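Local structure of pectate lyase/Amb allergen (Acidovorax citrulli, 4HWV) at residues Tyr103-Ala109 / Cys150-Gln155; Asp208-Trp212 / Arg221-Glu225; Val112-Ala116 / Lys143-Ala147; Arg340-Val346 / Gly372-His378. The protein binds calcium and, as a secreted lyase of polysaccharide lyase family 1, probably cleaves the pectate of plant cell walls. All blocks are in the same frame, centred on the assembly; numbering follows the deposited sequence.

Contact 1: Tyr103-Ala109 / Cys150-Gln155; sequences YVAGSCA and CAAELQ
Y103 lays its phenol across the side of Q155, the two side chains meeting at about a right angle. The touching atom over the ring face is Q155 CB, 3.7 Å from the Y103 centroid and only 18° off the ring normal, a CH-pi contact shifted toward the rim. L154 comes to the same ring in its plane: its CG meets the edge at Y103 CD1, 3.7 Å away, while L154 CD2 reaches on to G106 O at 3.6 Å. Y103 OH and Q155 NE2 both bond to N90 OD1, and Q155 OE1 accepts from D208 N, so both ends of the amide are engaged. Y98 also stacks with the Y103 ring. A151 CB meets Y103 CB and V104 CG2; next to it S107 holds the turn between two short helices. With its OG between the backbone N and the carbonyl carbon (chi1 75°), the hydroxyl donates to Y103 O at 2.8 Å and accepts from A109 N at 3.2 Å. The same OG lies against A151 CA, 3.6 Å off. Beyond it comes the covalent bond C108 SG-C150 SG, 2.0 Å long and twisted to a chi3 of -101°. S107 is the N-cap of helix 108-111, and the disulfide ties that helix to helix 143-159 in the helical part of the chain, outside the strands of the right-handed beta-helix.

Contact 2: Asp208-Trp212 / Arg221-Glu225; sequences DFPQW and RWNSE
W222 and W212, directly opposite each other in a non-hydrogen-bonded pair, bury the most surface here, and P210 follows. W212 CB sits almost exactly over the six-membered ring of W222, 3.8 Å from its centroid and 7° off the normal. From there the W212 indole, its CG anti to the backbone N (chi1 174°), swings across its partner, and the two planes stand 55° apart, an oblique meeting. The nearest ring atoms include W212 CE3 and W222 NE1, at 3.5 Å. R221 N lies over a face of W212, which so covers the backbone just before W222. P210 takes the far end of W222: P210 O approaches the ring edge near its plane, 3.4 Å from CZ3, while P210 CB rests on S224 OG at 3.5 Å. That hydroxyl bonds to Q275 O. Q211 and N223, whose side chains point to the face away from the tryptophans, form the hydrogen-bonded pair: Q211 N to N223 O and N223 N to Q211 O, each 2.9 Å. A water donates to Q211 OE1 and Q211 O and accepts from N223 ND2; Q211 NE2 also bonds to E145 OE2 and N223 ND2 to D216 OD2. The pairing is that of a two-stranded antiparallel beta hairpin, 211-213 with 221-223; the side chain of S224, just after the second strand, is about 5 Å from that of the calcium ligand D278.

Contact 3: Val112-Ala116 / Lys143-Ala147; sequences VHGYA and KPEDA
H113 O and the ammonium of K143 share a water, which donates to the carbonyl oxygen at 2.7 Å and accepts from K143 NZ at 2.8 Å. The lysine gets there fully stretched: CG is anti to the backbone N (chi1 170°) and every later torsion is close to 180°, so the chain runs straight past H113 in the opposite direction to the imidazole. On the way K143 CE lies 3.2 Å from H113 O and 3.8 Å from Y115 CE2, touching both. The imidazole lies along the first turn of the helix. K143 O and A147 N, which bond to each other, are both over one face of the H113 ring, and V112 CG1 is centred over the opposite face. D146 adds only its methylene, with CB 3.6 Å from H113 NE2. This is the packing of a loop between two helices, 108-111 and 118-129, on the N-terminal end of helix 143-159, all within a helical excursion outside the beta-helix. Y115 takes the next position along that surface. Its CD2 meets A147 CB at 3.5 Å, while its OH passes P144 CG at 3.7 Å and bonds to D124 of helix 118-129, which anchors the far end of the ring. L121 of the same helix touches both Y115 and A147. G114, with a positive phi of 78°, is where the chain leaves helical geometry before Y115. One residue beyond Y115, A116 O accepts from H259 NE2 of the second subunit.

Contact 4: Arg340-Val346 / Gly372-His378; sequences RVRYGMV and GQSGKVH
Y343 N donates to Q373 O at 2.8 Å, and that same carbonyl oxygen lies over one face of the Y343 ring, off toward the rim. S374 CB also touches the ring, 3.5 Å from CD1. One water joins the polar ends: it donates to Y343 OH and to S374 OG and accepts from Q373 NE2, while D310 O and C420 O are further partners of the two hydroxyls. Q373 OE1 accepts from S404 N. Upstream, G372 N makes a weak bond to V341 O, bent to 130°. The type II turn from G372 to G375 thus stacks on the corner 342-344 of the preceding coil, the regular repeat of a right-handed parallel beta-helix. Past the corner the strands pair in parallel: K376 N donates to G344 O, V346 N to K376 O and H378 N to V346 O, each at 2.9 Å. K376 NZ is held three ways, curling back at chi4 (63°) to S374 O at 2.9 Å, to a water that also donates to Y343 O, and to E419 O. V341 CB packs on V377 CG2 at 3.8 Å. R340 NH2 reaches Q373 N through a water, and R342 forms a salt bridge with D310.

From the N terminus, contact 1 closes the first and longest loop, of 40 residues, between the helices around 103-109 and helix 143-159. Contact 3 lies wholly within that loop and uses the first turn of the same helix; A109 O and Y115 N link the two. Next in series, the hairpin of contact 2 closes after eight residues and leans on this helical layer: Q155 OE1 accepts from D208 N, F209 packs on Y103 and A151, and Q211 NE2 reaches E145 OE2. Contact 4 follows, closing a loop of 25 residues and joining two successive coils of the beta-helix, with its centre about 37 Å from that of contact 1 and touching none of the others.

Contact 1: Tyr103-Ala109 / Cys150-Gln155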
loop_
_atom_site.group_PDB
_atom_site.type_symbol
_atom_site.label_atom_id
_atom_site.label_comp_id
_atom_site.label_asym_id
_atom_site.label_seq_id
_atom_site.Cartn_x
_atom_site.Cartn_y
_atom_site.Cartn_z
ATOM N N TYR A 103 -0.934 22.141 3.331
ATOM C CA TYR A 103 0.131 22.778 2.565
ATOM C C TYR A 103 -0.388 23.978 1.777
ATOM O O TYR A 103 0.294 25.004 1.683
ATOM C CB TYR A 103 0.818 21.786 1.629
ATOM C CG TYR A 103 1.819 20.886 2.321
ATOM C CD1 TYR A 103 2.939 21.428 2.937
ATOM C CD2 TYR A 103 1.677 19.509 2.316
ATOM C CE1 TYR A 103 3.864 20.632 3.561
ATOM C CE2 TYR A 103 2.617 18.689 2.938
ATOM C CZ TYR A 103 3.705 19.262 3.549
ATOM O OH TYR A 103 4.648 18.473 4.151
ATOM N N VAL A 104 -1.593 23.860 1.225
ATOM C CA VAL A 104 -2.201 24.985 0.511
ATOM C C VAL A 104 -2.522 26.136 1.485
ATOM O O VAL A 104 -2.169 27.294 1.233
ATOM C CB VAL A 104 -3.450 24.544 -0.266
ATOM C CG1 VAL A 104 -4.220 25.765 -0.800
ATOM C CG2 VAL A 104 -3.031 23.589 -1.390
ATOM N N ALA A 105 -3.162 25.804 2.605
ATOM C CA ALA A 105 -3.599 26.812 3.572
ATOM C C ALA A 105 -2.438 27.511 4.262
ATOM O O ALA A 105 -2.560 28.669 4.643
ATOM C CB ALA A 105 -4.522 26.180 4.619
ATOM N N GLY A 106 -1.312 26.818 4.418
ATOM C CA GLY A 106 -0.207 27.326 5.225
ATOM C C GLY A 106 0.946 27.863 4.382
ATOM O O GLY A 106 2.033 28.132 4.904
ATOM N N SER A 107 0.696 28.042 3.089
ATOM C CA SER A 107 1.681 28.557 2.149
ATOM C C SER A 107 1.063 29.678 1.333
ATOM O O SER A 107 -0.136 30.014 1.489
ATOM C CB SER A 107 2.181 27.465 1.207
ATOM O OG SER A 107 1.183 27.189 0.223
ATOM N N CYS A 108 1.866 30.248 0.445
ATOM C CA CYS A 108 1.399 31.344 -0.396
ATOM C C CYS A 108 0.337 30.914 -1.421
ATOM O O CYS A 108 -0.280 31.754 -2.052
ATOM C CB CYS A 108 2.565 32.114 -1.049
ATOM S SG CYS A 108 3.948 31.179 -1.780
ATOM N N ALA A 109 0.104 29.611 -1.569
ATOM C CA ALA A 109 -1.034 29.134 -2.371
ATOM C C ALA A 109 -2.323 29.799 -1.898
ATOM O O ALA A 109 -3.168 30.172 -2.701
ATOM C CB ALA A 109 -1.166 27.621 -2.276
ATOM N N CYS A 150 4.050 27.203 -4.542
ATOM C CA CYS A 150 4.037 27.627 -3.133
ATOM C C CYS A 150 3.834 26.442 -2.209
ATOM O O CYS A 150 4.526 26.306 -1.205
ATOM C CB CYS A 150 2.888 28.608 -2.868
ATOM S SG CYS A 150 3.159 30.290 -3.442
ATOM N N ALA A 151 2.835 25.618 -2.519
ATOM C CA ALA A 151 2.525 24.482 -1.664
ATOM C C ALA A 151 3.655 23.458 -1.703
ATOM O O ALA A 151 4.040 22.921 -0.671
ATOM C CB ALA A 151 1.188 23.863 -2.070
ATOM N N ALA A 152 4.191 23.217 -2.891
ATOM C CA ALA A 152 5.277 22.246 -3.063
ATOM C C ALA A 152 6.532 22.690 -2.337
ATOM O O ALA A 152 7.280 21.860 -1.830
ATOM C CB ALA A 152 5.579 22.043 -4.551
ATOM N N GLU A 153 6.790 23.997 -2.337
ATOM C CA GLU A 153 7.967 24.529 -1.666
ATOM C C GLU A 153 7.913 24.296 -0.161
ATOM O O GLU A 153 8.925 23.959 0.455
ATOM C CB GLU A 153 8.141 26.013 -1.961
ATOM C CG GLU A 153 9.403 26.583 -1.335
ATOM C CD GLU A 153 10.648 26.018 -1.962
ATOM O OE1 GLU A 153 10.648 25.738 -3.182
ATOM O OE2 GLU A 153 11.632 25.852 -1.234
ATOM N N LEU A 154 6.737 24.482 0.437
ATOM C CA LEU A 154 6.569 24.174 1.857
ATOM C C LEU A 154 6.745 22.670 2.092
ATOM O O LEU A 154 7.457 22.282 3.007
ATOM C CB LEU A 154 5.216 24.681 2.381
ATOM C CG LEU A 154 4.934 24.395 3.866
ATOM C CD1 LEU A 154 6.049 24.948 4.761
ATOM C CD2 LEU A 154 3.588 24.956 4.288
ATOM N N GLN A 155 6.140 21.817 1.263
ATOM C CA GLN A 155 6.363 20.384 1.449
ATOM C C GLN A 155 7.844 20.017 1.335
ATOM O O GLN A 155 8.341 19.225 2.131
ATOM C CB GLN A 155 5.487 19.531 0.496
ATOM C CG GLN A 155 5.690 18.035 0.736
ATOM C CD GLN A 155 4.630 17.162 0.105
ATOM O OE1 GLN A 155 4.305 17.332 -1.069
ATOM N NE2 GLN A 155 4.060 16.249 0.887
#

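Contact 2: Asp208-Trp212 / Arg221-Glu225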
loop_
_atom_site.group_PDB
_atom_site.type_symbol
_atom_site.label_atom_id
_atom_site.label_comp_id
_atom_site.label_asym_id
_atom_site.label_seq_id
_atom_site.Cartn_x
_atom_site.Cartn_y
_atom_site.Cartn_z
ATOM N N ASP A 208 2.953 15.556 -2.969
ATOM C CA ASP A 208 1.546 15.905 -3.092
ATOM C C ASP A 208 1.251 16.953 -4.147
ATOM O O ASP A 208 0.082 17.223 -4.407
ATOM C CB ASP A 208 1.018 16.367 -1.745
ATOM C CG ASP A 208 0.705 15.203 -0.854
ATOM O OD1 ASP A 208 -0.237 14.442 -1.180
ATOM O OD2 ASP A 208 1.391 15.034 0.156
ATOM N N PHE A 209 2.305 17.516 -4.747
ATOM C CA PHE A 209 2.151 18.612 -5.710
ATOM C C PHE A 209 2.993 18.382 -6.963
ATOM O O PHE A 209 3.834 19.210 -7.318
ATOM C CB PHE A 209 2.465 19.947 -5.020
ATOM C CG PHE A 209 1.524 20.225 -3.885
ATOM C CD1 PHE A 209 0.233 20.685 -4.153
ATOM C CD2 PHE A 209 1.888 19.961 -2.568
ATOM C CE1 PHE A 209 -0.674 20.873 -3.130
ATOM C CE2 PHE A 209 0.975 20.153 -1.538
ATOM C CZ PHE A 209 -0.310 20.608 -1.823
ATOM N N PRO A 210 2.758 17.253 -7.657
ATOM C CA PRO A 210 3.497 17.023 -8.905
ATOM C C PRO A 210 3.200 18.118 -9.919
ATOM O O PRO A 210 2.101 18.692 -9.925
ATOM C CB PRO A 210 2.951 15.675 -9.388
ATOM C CG PRO A 210 1.589 15.614 -8.794
ATOM C CD PRO A 210 1.702 16.248 -7.446
ATOM N N GLN A 211 4.176 18.398 -10.772
ATOM C CA GLN A 211 4.050 19.434 -11.769
ATOM C C GLN A 211 3.800 18.791 -13.112
ATOM O O GLN A 211 4.449 17.812 -13.470
ATOM C CB GLN A 211 5.344 20.233 -11.846
ATOM C CG GLN A 211 5.306 21.385 -12.853
ATOM C CD GLN A 211 6.699 21.911 -13.136
ATOM O OE1 GLN A 211 7.575 21.157 -13.577
ATOM N NE2 GLN A 211 6.923 23.200 -12.862
ATOM N N TRP A 212 2.871 19.364 -13.870
ATOM C CA TRP A 212 2.716 18.962 -15.260
ATOM C C TRP A 212 3.703 19.756 -16.121
ATOM O O TRP A 212 3.691 20.987 -16.103
ATOM C CB TRP A 212 1.286 19.195 -15.747
ATOM C CG TRP A 212 1.099 18.926 -17.211
ATOM C CD1 TRP A 212 0.834 19.852 -18.182
ATOM C CD2 TRP A 212 1.135 17.649 -17.878
ATOM N NE1 TRP A 212 0.726 19.236 -19.409
ATOM C CE2 TRP A 212 0.891 17.886 -19.251
ATOM C CE3 TRP A 212 1.349 16.329 -17.448
ATOM C CZ2 TRP A 212 0.874 16.857 -20.198
ATOM C CZ3 TRP A 212 1.324 15.304 -18.386
ATOM C CH2 TRP A 212 1.093 15.579 -19.759
ATOM N N ARG A 221 4.757 15.259 -19.276
ATOM C CA ARG A 221 4.783 14.297 -18.179
ATOM C C ARG A 221 4.485 15.007 -16.889
ATOM O O ARG A 221 4.780 16.198 -16.739
ATOM C CB ARG A 221 6.173 13.671 -18.013
ATOM C CG ARG A 221 6.653 12.829 -19.181
ATOM C CD ARG A 221 5.886 11.504 -19.290
ATOM N NE ARG A 221 6.445 10.600 -20.297
ATOM C CZ ARG A 221 6.099 10.591 -21.580
ATOM N NH1 ARG A 221 5.186 11.439 -22.028
ATOM N NH2 ARG A 221 6.673 9.724 -22.417
ATOM N N TRP A 222 3.930 14.259 -15.936
ATOM C CA TRP A 222 3.890 14.699 -14.539
ATOM C C TRP A 222 5.188 14.305 -13.862
ATOM O O TRP A 222 5.601 13.162 -13.966
ATOM C CB TRP A 222 2.747 14.006 -13.801
ATOM C CG TRP A 222 1.363 14.499 -14.181
ATOM C CD1 TRP A 222 0.512 13.937 -15.101
ATOM C CD2 TRP A 222 0.678 15.648 -13.653
ATOM N NE1 TRP A 222 -0.649 14.672 -15.173
ATOM C CE2 TRP A 222 -0.574 15.730 -14.309
ATOM C CE3 TRP A 222 1.003 16.616 -12.696
ATOM C CZ2 TRP A 222 -1.516 16.703 -13.998
ATOM C CZ3 TRP A 222 0.075 17.603 -12.409
ATOM C CH2 TRP A 222 -1.170 17.641 -13.065
ATOM N N ASN A 223 5.796 15.239 -13.139
ATOM C CA ASN A 223 7.034 14.949 -12.430
ATOM C C ASN A 223 6.942 15.364 -10.984
ATOM O O ASN A 223 6.338 16.397 -10.658
ATOM C CB ASN A 223 8.222 15.671 -13.061
ATOM C CG ASN A 223 8.498 15.204 -14.484
ATOM O OD1 ASN A 223 8.816 14.030 -14.730
ATOM N ND2 ASN A 223 8.411 16.119 -15.425
ATOM N N SER A 224 7.602 14.575 -10.134
ATOM C CA SER A 224 7.691 14.825 -8.702
ATOM C C SER A 224 9.141 14.968 -8.275
ATOM O O SER A 224 10.070 14.661 -9.033
ATOM C CB SER A 224 6.992 13.709 -7.934
ATOM O OG SER A 224 5.584 13.879 -7.983
ATOM N N GLU A 225 9.334 15.443 -7.054
ATOM C CA GLU A 225 10.629 15.958 -6.637
ATOM C C GLU A 225 11.369 15.165 -5.562
ATOM O O GLU A 225 12.541 15.455 -5.305
ATOM C CB GLU A 225 10.445 17.397 -6.140
ATOM C CG GLU A 225 10.006 18.362 -7.232
ATOM C CD GLU A 225 11.068 18.545 -8.285
ATOM O OE1 GLU A 225 12.223 18.770 -7.876
ATOM O OE2 GLU A 225 10.751 18.467 -9.508
HETATM O O HOH W 1 7.186 18.587 -14.347
HETATM O O HOH W 2 9.340 18.996 -13.778
#

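Contact 3: Val112-Ala116 / Lys143-Ala147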
loop_
_atom_site.group_PDB
_atom_site.type_symbol
_atom_site.label_atom_id
_atom_site.label_comp_id
_atom_site.label_asym_id
_atom_site.label_seq_id
_atom_site.Cartn_x
_atom_site.Cartn_y
_atom_site.Cartn_z
ATOM N N VAL A 112 -1.183 34.314 -0.867
ATOM C CA VAL A 112 -0.970 35.174 -2.021
ATOM C C VAL A 112 -2.018 34.885 -3.097
ATOM O O VAL A 112 -2.663 35.801 -3.600
ATOM C CB VAL A 112 0.445 35.006 -2.612
ATOM C CG1 VAL A 112 0.580 35.772 -3.926
ATOM C CG2 VAL A 112 1.486 35.464 -1.609
ATOM N N HIS A 113 -2.218 33.609 -3.425
ATOM C CA HIS A 113 -3.036 33.258 -4.582
ATOM C C HIS A 113 -4.500 32.960 -4.272
ATOM O O HIS A 113 -5.296 32.770 -5.177
ATOM C CB HIS A 113 -2.385 32.114 -5.350
ATOM C CG HIS A 113 -1.012 32.451 -5.819
ATOM N ND1 HIS A 113 -0.779 33.372 -6.820
ATOM C CD2 HIS A 113 0.207 32.051 -5.381
ATOM C CE1 HIS A 113 0.522 33.496 -7.004
ATOM N NE2 HIS A 113 1.144 32.715 -6.134
ATOM N N GLY A 114 -4.856 32.960 -2.996
ATOM C CA GLY A 114 -6.246 32.930 -2.590
ATOM C C GLY A 114 -6.948 31.590 -2.663
ATOM O O GLY A 114 -8.167 31.536 -2.562
ATOM N N TYR A 115 -6.210 30.502 -2.866
ATOM C CA TYR A 115 -6.848 29.181 -2.918
ATOM C C TYR A 115 -7.357 28.734 -1.556
ATOM O O TYR A 115 -6.596 28.700 -0.587
ATOM C CB TYR A 115 -5.907 28.133 -3.528
ATOM C CG TYR A 115 -5.885 28.310 -5.032
ATOM C CD1 TYR A 115 -6.932 27.818 -5.810
ATOM C CD2 TYR A 115 -4.848 29.005 -5.668
ATOM C CE1 TYR A 115 -6.955 27.997 -7.166
ATOM C CE2 TYR A 115 -4.872 29.201 -7.033
ATOM C CZ TYR A 115 -5.924 28.696 -7.776
ATOM O OH TYR A 115 -5.938 28.897 -9.130
ATOM N N ALA A 116 -8.644 28.387 -1.497
ATOM C CA ALA A 116 -9.303 28.025 -0.248
ATOM C C ALA A 116 -9.258 26.525 0.011
ATOM O O ALA A 116 -9.612 26.083 1.100
ATOM C CB ALA A 116 -10.743 28.498 -0.250
ATOM N N LYS A 143 -1.075 31.688 -12.412
ATOM C CA LYS A 143 -1.575 31.594 -11.056
ATOM C C LYS A 143 -1.677 30.163 -10.491
ATOM O O LYS A 143 -1.159 29.922 -9.413
ATOM C CB LYS A 143 -2.900 32.363 -10.926
ATOM C CG LYS A 143 -3.633 32.142 -9.617
ATOM C CD LYS A 143 -4.868 33.024 -9.556
ATOM C CE LYS A 143 -5.700 32.708 -8.345
ATOM N NZ LYS A 143 -6.872 33.625 -8.301
ATOM N N PRO A 144 -2.332 29.214 -11.189
ATOM C CA PRO A 144 -2.413 27.889 -10.542
ATOM C C PRO A 144 -1.033 27.241 -10.388
ATOM O O PRO A 144 -0.804 26.566 -9.388
ATOM C CB PRO A 144 -3.321 27.082 -11.488
ATOM C CG PRO A 144 -4.069 28.115 -12.284
ATOM C CD PRO A 144 -3.138 29.291 -12.424
ATOM N N GLU A 145 -0.135 27.441 -11.343
ATOM C CA GLU A 145 1.211 26.901 -11.205
ATOM C C GLU A 145 1.992 27.571 -10.078
ATOM O O GLU A 145 2.680 26.907 -9.309
ATOM C CB GLU A 145 1.969 26.971 -12.544
ATOM C CG GLU A 145 3.476 26.714 -12.421
ATOM C CD GLU A 145 3.836 25.288 -11.965
ATOM O OE1 GLU A 145 2.957 24.385 -11.877
ATOM O OE2 GLU A 145 5.041 25.079 -11.701
ATOM N N ASP A 146 1.884 28.891 -9.966
ATOM C CA ASP A 146 2.559 29.590 -8.872
ATOM C C ASP A 146 1.994 29.146 -7.519
ATOM O O ASP A 146 2.727 29.033 -6.525
ATOM C CB ASP A 146 2.440 31.107 -9.064
ATOM C CG ASP A 146 3.248 31.602 -10.251
ATOM O OD1 ASP A 146 4.263 30.964 -10.590
ATOM O OD2 ASP A 146 2.880 32.635 -10.826
ATOM N N ALA A 147 0.684 28.897 -7.468
ATOM C CA ALA A 147 0.089 28.408 -6.232
ATOM C C ALA A 147 0.566 26.984 -5.901
ATOM O O ALA A 147 0.939 26.696 -4.752
ATOM C CB ALA A 147 -1.421 28.487 -6.287
HETATM O O HOH W 3 -7.926 32.623 -5.933
#

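Contact 4: Arg340-Val346 / Gly372-His378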
loop_
_atom_site.group_PDB
_atom_site.type_symbol
_atom_site.label_atom_id
_atom_site.label_comp_id
_atom_site.label_asym_id
_atom_site.label_seq_id
_atom_site.Cartn_x
_atom_site.Cartn_y
_atom_site.Cartn_z
ATOM N N ARG A 340 20.265 3.643 -14.188
ATOM C CA ARG A 340 20.503 4.459 -15.377
ATOM C C ARG A 340 21.770 5.285 -15.148
ATOM O O ARG A 340 21.799 6.141 -14.256
ATOM C CB ARG A 340 19.325 5.390 -15.668
ATOM C CG ARG A 340 19.401 6.052 -17.037
ATOM C CD ARG A 340 18.572 7.346 -17.138
ATOM N NE ARG A 340 18.418 7.734 -18.544
ATOM C CZ ARG A 340 19.387 8.292 -19.276
ATOM N NH1 ARG A 340 20.576 8.555 -18.742
ATOM N NH2 ARG A 340 19.168 8.574 -20.560
ATOM N N VAL A 341 22.816 5.025 -15.933
ATOM C CA VAL A 341 24.140 5.572 -15.634
ATOM C C VAL A 341 24.687 6.554 -16.663
ATOM O O VAL A 341 24.984 6.174 -17.808
ATOM C CB VAL A 341 25.157 4.439 -15.448
ATOM C CG1 VAL A 341 26.522 5.033 -15.126
ATOM C CG2 VAL A 341 24.671 3.476 -14.357
ATOM N N ARG A 342 24.820 7.814 -16.249
ATOM C CA ARG A 342 25.595 8.817 -17.002
ATOM C C ARG A 342 26.877 9.117 -16.244
ATOM O O ARG A 342 26.868 9.104 -15.020
ATOM C CB ARG A 342 24.858 10.154 -17.139
ATOM C CG ARG A 342 23.558 10.114 -17.913
ATOM C CD ARG A 342 22.938 11.502 -17.868
ATOM N NE ARG A 342 21.779 11.680 -18.739
ATOM C CZ ARG A 342 20.517 11.751 -18.333
ATOM N NH1 ARG A 342 20.207 11.665 -17.052
ATOM N NH2 ARG A 342 19.553 11.949 -19.229
ATOM N N TYR A 343 27.961 9.376 -16.983
ATOM C CA TYR A 343 29.210 9.974 -16.470
ATOM C C TYR A 343 30.015 9.159 -15.471
ATOM O O TYR A 343 31.228 9.243 -15.497
ATOM C CB TYR A 343 29.009 11.434 -15.995
ATOM C CG TYR A 343 28.783 12.328 -17.196
ATOM C CD1 TYR A 343 29.836 12.635 -18.068
ATOM C CD2 TYR A 343 27.509 12.789 -17.520
ATOM C CE1 TYR A 343 29.627 13.398 -19.207
ATOM C CE2 TYR A 343 27.293 13.552 -18.658
ATOM C CZ TYR A 343 28.354 13.840 -19.500
ATOM O OH TYR A 343 28.161 14.584 -20.639
ATOM N N GLY A 344 29.365 8.368 -14.617
ATOM C CA GLY A 344 30.072 7.665 -13.557
ATOM C C GLY A 344 30.627 6.298 -13.932
ATOM O O GLY A 344 30.211 5.678 -14.921
ATOM N N MET A 345 31.576 5.830 -13.126
ATOM C CA MET A 345 32.090 4.460 -13.195
ATOM C C MET A 345 31.286 3.623 -12.214
ATOM O O MET A 345 31.466 3.727 -11.001
ATOM C CB MET A 345 33.583 4.442 -12.870
ATOM C CG MET A 345 34.363 5.325 -13.856
ATOM S SD MET A 345 35.974 5.861 -13.264
ATOM C CE MET A 345 36.768 4.306 -13.424
ATOM N N VAL A 346 30.356 2.839 -12.741
ATOM C CA VAL A 346 29.366 2.151 -11.912
ATOM C C VAL A 346 29.490 0.636 -12.074
ATOM O O VAL A 346 29.479 0.107 -13.192
ATOM C CB VAL A 346 27.950 2.619 -12.260
ATOM C CG1 VAL A 346 26.888 1.830 -11.500
ATOM C CG2 VAL A 346 27.821 4.107 -11.961
ATOM N N GLY A 372 23.969 5.291 -20.134
ATOM C CA GLY A 372 23.739 6.651 -20.556
ATOM C C GLY A 372 25.021 7.384 -20.877
ATOM O O GLY A 372 26.108 6.799 -20.962
ATOM N N GLN A 373 24.874 8.690 -21.055
ATOM C CA GLN A 373 25.938 9.508 -21.622
ATOM C C GLN A 373 27.219 9.431 -20.813
ATOM O O GLN A 373 27.233 9.846 -19.658
ATOM C CB GLN A 373 25.485 10.957 -21.692
ATOM C CG GLN A 373 26.430 11.823 -22.518
ATOM C CD GLN A 373 26.492 11.403 -23.956
ATOM O OE1 GLN A 373 25.483 11.016 -24.544
ATOM N NE2 GLN A 373 27.686 11.479 -24.542
ATOM N N SER A 374 28.280 8.902 -21.428
ATOM C CA SER A 374 29.613 8.797 -20.808
ATOM C C SER A 374 29.635 7.915 -19.558
ATOM O O SER A 374 30.583 7.951 -18.777
ATOM C CB SER A 374 30.217 10.169 -20.507
ATOM O OG SER A 374 30.417 10.907 -21.701
ATOM N N GLY A 375 28.600 7.102 -19.373
ATOM C CA GLY A 375 28.613 6.126 -18.302
ATOM C C GLY A 375 29.642 5.044 -18.581
ATOM O O GLY A 375 30.002 4.774 -19.726
ATOM N N LYS A 376 30.109 4.405 -17.520
ATOM C CA LYS A 376 31.078 3.324 -17.650
ATOM C C LYS A 376 30.616 2.206 -16.727
ATOM O O LYS A 376 30.884 2.208 -15.517
ATOM C CB LYS A 376 32.490 3.827 -17.339
ATOM C CG LYS A 376 32.930 4.938 -18.310
ATOM C CD LYS A 376 34.270 5.546 -17.979
ATOM C CE LYS A 376 34.478 6.796 -18.838
ATOM N NZ LYS A 376 33.447 7.843 -18.522
ATOM N N VAL A 377 29.862 1.283 -17.307
ATOM C CA VAL A 377 29.129 0.274 -16.550
ATOM C C VAL A 377 29.863 -1.055 -16.589
ATOM O O VAL A 377 30.318 -1.504 -17.647
ATOM C CB VAL A 377 27.692 0.115 -17.105
ATOM C CG1 VAL A 377 26.966 -1.006 -16.399
ATOM C CG2 VAL A 377 26.936 1.434 -16.985
ATOM N N HIS A 378 30.002 -1.678 -15.420
ATOM C CA HIS A 378 30.694 -2.965 -15.312
ATOM C C HIS A 378 29.761 -3.893 -14.533
ATOM O O HIS A 378 29.531 -3.672 -13.338
ATOM C CB HIS A 378 32.017 -2.775 -14.555
ATOM C CG HIS A 378 32.974 -3.917 -14.687
ATOM N ND1 HIS A 378 33.952 -3.946 -15.655
ATOM C CD2 HIS A 378 33.127 -5.052 -13.955
ATOM C CE1 HIS A 378 34.650 -5.062 -15.533
ATOM N NE2 HIS A 378 34.180 -5.743 -14.502
HETATM O O HOH W 4 21.959 9.443 -21.408
HETATM O O HOH W 5 33.571 8.048 -15.750
HETATM O O HOH W 6 29.532 13.192 -22.834
#